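Local coordinates for protein Sqt1 (PDB 4ZOY) that probably acts as a dedicated chaperone in ribosome biogenesis, capturing a newly made ribosomal protein as it emerges during translation, at residues 380-385 with 394-399. Residues are numbered along the deposited sequence; the frame is centred on the assembly and turned at random.
Sequences EFVKSP and LLTSCG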
loop_
_atom_site.group_PDB
_atom_site.type_symbol
_atom_site.label_atom_id
_atom_site.label_comp_id
_atom_site.label_asym_id
_atom_site.label_seq_id
_atom_site.Cartn_x
_atom_site.Cartn_y
_atom_site.Cartn_z
ATOM N N GLU A 380 8.200 2.481 1.411
ATOM C CA GLU A 380 7.550 2.323 2.720
ATOM C C GLU A 380 8.568 2.466 3.835
ATOM O O GLU A 380 9.618 1.808 3.809
ATOM C CB GLU A 380 6.845 0.968 2.819
ATOM C CG GLU A 380 6.062 0.788 4.121
ATOM C CD GLU A 380 5.506 -0.611 4.254
ATOM O OE1 GLU A 380 4.426 -0.898 3.681
ATOM O OE2 GLU A 380 6.152 -1.432 4.927
ATOM N N PHE A 381 8.272 3.327 4.811
ATOM C CA PHE A 381 9.182 3.515 5.936
ATOM C C PHE A 381 9.140 2.346 6.890
ATOM O O PHE A 381 8.079 1.770 7.149
ATOM C CB PHE A 381 8.842 4.799 6.698
ATOM C CG PHE A 381 9.267 6.040 5.990
ATOM C CD1 PHE A 381 10.530 6.570 6.192
ATOM C CD2 PHE A 381 8.406 6.682 5.109
ATOM C CE1 PHE A 381 10.940 7.728 5.528
ATOM C CE2 PHE A 381 8.806 7.833 4.442
ATOM C CZ PHE A 381 10.070 8.356 4.648
ATOM N N VAL A 382 10.311 2.001 7.415
ATOM C CA VAL A 382 10.405 1.039 8.508
ATOM C C VAL A 382 9.826 1.678 9.773
ATOM O O VAL A 382 10.256 2.757 10.184
ATOM C CB VAL A 382 11.860 0.600 8.757
ATOM C CG1 VAL A 382 11.919 -0.407 9.904
ATOM C CG2 VAL A 382 12.463 0.016 7.487
ATOM N N LYS A 383 8.865 0.997 10.382
ATOM C CA LYS A 383 8.142 1.574 11.522
ATOM C C LYS A 383 8.980 1.618 12.789
ATOM O O LYS A 383 8.989 2.625 13.505
ATOM C CB LYS A 383 6.853 0.790 11.765
ATOM C CG LYS A 383 5.861 0.941 10.617
ATOM C CD LYS A 383 4.432 0.618 11.030
ATOM C CE LYS A 383 4.097 -0.836 10.792
ATOM N NZ LYS A 383 2.648 -1.101 11.054
ATOM N N SER A 384 9.686 0.531 13.065
ATOM C CA SER A 384 10.452 0.427 14.300
ATOM C C SER A 384 11.801 -0.206 14.036
ATOM O O SER A 384 12.002 -1.372 14.364
ATOM C CB SER A 384 9.687 -0.390 15.332
ATOM O OG SER A 384 8.421 0.181 15.604
ATOM N N PRO A 385 12.724 0.545 13.427
ATOM C CA PRO A 385 14.025 -0.059 13.113
ATOM C C PRO A 385 14.758 -0.505 14.370
ATOM O O PRO A 385 14.573 0.095 15.437
ATOM C CB PRO A 385 14.784 1.066 12.404
ATOM C CG PRO A 385 14.076 2.305 12.763
ATOM C CD PRO A 385 12.654 1.959 13.030
ATOM N N LEU A 394 14.459 5.516 7.765
ATOM C CA LEU A 394 14.788 4.356 6.946
ATOM C C LEU A 394 13.623 3.993 6.025
ATOM O O LEU A 394 12.504 3.736 6.480
ATOM C CB LEU A 394 15.163 3.173 7.839
ATOM C CG LEU A 394 16.559 3.266 8.471
ATOM C CD1 LEU A 394 16.730 2.198 9.536
ATOM C CD2 LEU A 394 17.647 3.156 7.407
ATOM N N LEU A 395 13.915 3.969 4.733
ATOM C CA LEU A 395 12.912 3.752 3.693
ATOM C C LEU A 395 13.257 2.516 2.889
ATOM O O LEU A 395 14.385 2.383 2.397
ATOM C CB LEU A 395 12.834 4.968 2.765
ATOM C CG LEU A 395 11.733 4.907 1.701
ATOM C CD1 LEU A 395 10.417 5.367 2.303
ATOM C CD2 LEU A 395 12.101 5.754 0.490
ATOM N N THR A 396 12.289 1.623 2.746
ATOM C CA THR A 396 12.449 0.458 1.871
ATOM C C THR A 396 11.725 0.702 0.561
ATOM O O THR A 396 10.606 1.219 0.549
ATOM C CB THR A 396 11.904 -0.795 2.537
ATOM O OG1 THR A 396 12.515 -0.927 3.819
ATOM C CG2 THR A 396 12.229 -2.056 1.715
ATOM N N SER A 397 12.372 0.340 -0.547
ATOM C CA SER A 397 11.769 0.520 -1.862
ATOM C C SER A 397 11.902 -0.750 -2.704
ATOM O O SER A 397 12.823 -1.551 -2.495
ATOM C CB SER A 397 12.401 1.698 -2.599
ATOM O OG SER A 397 13.768 1.448 -2.881
ATOM N N CYS A 398 10.995 -0.941 -3.658
ATOM C CA CYS A 398 11.163 -2.027 -4.625
ATOM C C CYS A 398 10.848 -1.505 -6.008
ATOM O O CYS A 398 10.150 -0.505 -6.163
ATOM C CB CYS A 398 10.280 -3.233 -4.265
ATOM S SG CYS A 398 8.506 -3.003 -4.578
ATOM N N GLY A 399 11.382 -2.172 -7.025
ATOM C CA GLY A 399 11.255 -1.661 -8.370
ATOM C C GLY A 399 11.206 -2.729 -9.429
ATOM O O GLY A 399 11.457 -3.914 -9.175
HETATM O O HOH W 1 11.903 4.672 9.108
#
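Phe381 and Leu395 meet where the two innermost strands of one beta-propeller blade, 376-381 and 394-399, pair antiparallel beside the connection that joins them. They form a non-hydrogen-bonded pair, and a CH-pi contact joins their side chains: CD1 of Leu395 stands 3.6 Å from the centroid of the Phe381 ring, only 10° off its normal, hence over the centre of one face. Leu395 CG is anti to the backbone N (chi1 -175°), and the second torsion (83°) turns CD1 onto the ring. Ser337, Pro338 and Leu409 also touch the ring, so an alanine at Phe381 would probably leave Leu395 CD1 without its aromatic cover and open a gap toward these loops. Glu380 and Thr396 make the neighbouring hydrogen-bonded pair, with Glu380 N to Thr396 O at 2.9 Å and Thr396 N to Glu380 O at 2.9 Å; Gln462 bonds both their side chains. Beyond the strand end, Val382 N still reaches Leu394 O at 2.9 Å, after which a water takes over, donating to Val382 O (2.7 Å) and accepting from Leu394 N (3.0 Å). Farther along, Pro385 turns its CB toward Leu394, 3.6 Å from CD1. Pairing that passes from direct to water-bridged bonds here closes the inner hairpin of a four-stranded WD40 blade.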